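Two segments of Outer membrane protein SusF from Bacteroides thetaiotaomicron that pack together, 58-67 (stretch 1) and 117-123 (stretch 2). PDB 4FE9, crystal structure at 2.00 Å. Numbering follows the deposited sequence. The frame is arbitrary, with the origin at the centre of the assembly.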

# COMPACT_ATOMS: atom_id res chain seq x y z
N THR A 58 16.53 33.29 -30.57
CA THR A 58 17.44 33.55 -31.66
C THR A 58 16.82 33.31 -33.02
O THR A 58 17.49 33.48 -34.03
N ALA A 59 15.51 33.07 -33.06
CA ALA A 59 14.80 32.97 -34.36
C ALA A 59 14.68 34.34 -35.01
O ALA A 59 14.66 35.36 -34.33
N GLU A 60 14.65 34.36 -36.34
CA GLU A 60 14.63 35.61 -37.10
C GLU A 60 13.35 36.40 -36.84
O GLU A 60 12.26 35.82 -36.58
N GLU A 61 13.45 37.72 -36.92
CA GLU A 61 12.28 38.57 -36.92
C GLU A 61 11.31 38.16 -38.05
O GLU A 61 11.74 37.74 -39.14
N GLY A 62 10.02 38.18 -37.77
CA GLY A 62 9.04 37.75 -38.78
C GLY A 62 8.51 36.33 -38.56
O GLY A 62 7.37 36.03 -38.92
N SER A 63 9.29 35.51 -37.85
CA SER A 63 8.82 34.16 -37.47
C SER A 63 7.57 34.19 -36.57
O SER A 63 7.54 34.89 -35.57
N LYS A 64 6.66 33.26 -36.81
CA LYS A 64 5.61 32.96 -35.87
C LYS A 64 6.09 31.93 -34.86
O LYS A 64 7.02 31.19 -35.14
N ILE A 65 5.42 31.86 -33.72
CA ILE A 65 5.74 30.88 -32.68
C ILE A 65 4.60 29.87 -32.61
O ILE A 65 3.45 30.26 -32.48
N ALA A 66 4.92 28.58 -32.71
CA ALA A 66 3.94 27.52 -32.46
C ALA A 66 4.34 26.76 -31.23
O ALA A 66 5.52 26.43 -31.06
N VAL A 67 3.35 26.34 -30.45
CA VAL A 67 3.65 25.60 -29.23
C VAL A 67 3.36 24.15 -29.40
O VAL A 67 2.23 23.78 -29.65
N ILE A 117 7.85 24.47 -21.86
CA ILE A 117 7.24 24.82 -23.15
C ILE A 117 8.15 24.44 -24.31
O ILE A 117 9.33 24.80 -24.34
N ASN A 118 7.66 23.55 -25.16
CA ASN A 118 8.40 23.14 -26.34
C ASN A 118 7.81 23.90 -27.53
O ASN A 118 6.61 23.70 -27.87
N ALA A 119 8.53 24.91 -28.01
CA ALA A 119 8.01 25.73 -29.09
C ALA A 119 8.84 25.57 -30.38
O ALA A 119 10.00 25.14 -30.35
N SER A 120 8.25 26.00 -31.50
CA SER A 120 8.94 26.10 -32.78
C SER A 120 8.70 27.44 -33.43
O SER A 120 7.68 28.09 -33.19
N ALA A 121 9.65 27.88 -34.23
CA ALA A 121 9.48 29.09 -35.03
C ALA A 121 8.89 28.66 -36.38
O ALA A 121 9.34 27.70 -36.95
N VAL A 122 7.94 29.42 -36.89
CA VAL A 122 7.29 29.07 -38.13
C VAL A 122 7.58 30.12 -39.25
O VAL A 122 7.44 31.32 -39.03
N THR A 123 8.12 29.66 -40.36
CA THR A 123 8.55 30.55 -41.45
C THR A 123 7.34 30.87 -42.37
O THR A 123 6.29 30.26 -42.23

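When two antiparallel strands pair, the backbone sets the spacing and the side chains must fill whatever relief remains on each face; the pairing of strand 64-67 with strand 117-122 in SusF is a compact example. Four hydrogen bonds fix the register, two between Lys64 and Val122 and two between Ala66 and Ser120, with Val122 N to Lys64 O the shortest at 2.7 Å. Side chains then alternate between the faces.

One face carries Ile65, Val67, Ala119 and Ala121, and here large residues of the first strand lie beside small ones of the second. The methyls of Ala119 and Ala121 leave shallow hollows. Ile65, with chi1 and chi2 both m, brings CG2 to 4.1 Å from Ala119 CB, so its contact runs diagonally rather than straight across to its bridge partner Ala121. Val67, in the t rotamer, likewise reaches past Ala119, setting CG1 3.8 Å from CG2 of Ile117, whose chi1 is m and chi2 t. Over Ala121 the filling comes from the loop: Ala59 points toward the second stretch and places its CB 3.8 Å from Ala121 CB, while Ser63 CB lies 4.0 Å from that same Ala121 CB.

A type II turn runs from Glu60 to Ser63, between Ala59 and the strand. Ser63, chi1 m, directs its OG back to Glu60 O at 2.8 Å, so its polar end is engaged within its own loop.

On the other face the sizes are mixed: Lys64 pairs with Val122, and the smaller Ala66 with Ser120. Val122, chi1 t, has the largest area covered of any residue here; its CG2 meets Ala66 CB at 3.8 Å, another diagonal contact, and its CB lies 4.0 Å from Lys64 CB. Beyond that point the lysine chain extends away, leaving its base to pack. Ser120, chi1 m, sits opposite Ala66, and its OG bonds to a residue just outside the stretches.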

# COMPACT_ATOMS: atom_id res chain seq x y z
CB THR A 58 18.75 32.75 -31.56
OG1 THR A 58 18.47 31.36 -31.67
CG2 THR A 58 19.49 33.04 -30.22
CB ALA A 59 13.44 32.36 -34.17
CB GLU A 60 14.81 35.32 -38.60
CG GLU A 60 16.22 34.83 -38.94
CD GLU A 60 16.46 34.65 -40.45
OE1 GLU A 60 17.03 33.60 -40.84
OE2 GLU A 60 16.21 35.60 -41.22
CB GLU A 61 12.69 40.05 -37.07
CG GLU A 61 11.97 40.98 -36.12
CD GLU A 61 11.63 40.31 -34.79
OE1 GLU A 61 10.43 40.24 -34.44
OE2 GLU A 61 12.56 39.76 -34.15
CB SER A 63 9.94 33.41 -36.75
OG SER A 63 11.12 33.40 -37.52
CB LYS A 64 4.40 32.40 -36.62
CG LYS A 64 3.44 33.43 -37.11
CD LYS A 64 2.18 32.74 -37.57
CE LYS A 64 1.36 33.63 -38.41
NZ LYS A 64 0.24 32.85 -38.99
CB ILE A 65 5.91 31.55 -31.30
CG1 ILE A 65 7.08 32.57 -31.32
CG2 ILE A 65 6.08 30.51 -30.19
CD1 ILE A 65 8.44 31.96 -31.65
CB ALA A 66 3.86 26.56 -33.67
CB VAL A 67 2.88 26.20 -27.97
CG1 VAL A 67 3.28 25.48 -26.70
CG2 VAL A 67 3.19 27.64 -27.83
CB ILE A 117 6.92 26.31 -23.26
CG1 ILE A 117 5.99 26.75 -22.11
CG2 ILE A 117 6.23 26.59 -24.59
CD1 ILE A 117 5.77 28.23 -22.03
CB ASN A 118 8.27 21.61 -26.53
CG ASN A 118 9.06 21.08 -27.71
OD1 ASN A 118 9.11 21.70 -28.80
ND2 ASN A 118 9.60 19.89 -27.55
CB ALA A 119 7.97 27.21 -28.66
CB SER A 120 8.49 24.99 -33.74
OG SER A 120 8.94 23.73 -33.28
CB ALA A 121 10.83 29.76 -35.25
CB VAL A 122 5.78 28.88 -37.91
CG1 VAL A 122 5.08 28.52 -39.23
CG2 VAL A 122 5.54 27.74 -36.87
CB THR A 123 9.62 29.86 -42.33
OG1 THR A 123 8.99 28.81 -43.08
CG2 THR A 123 10.71 29.26 -41.48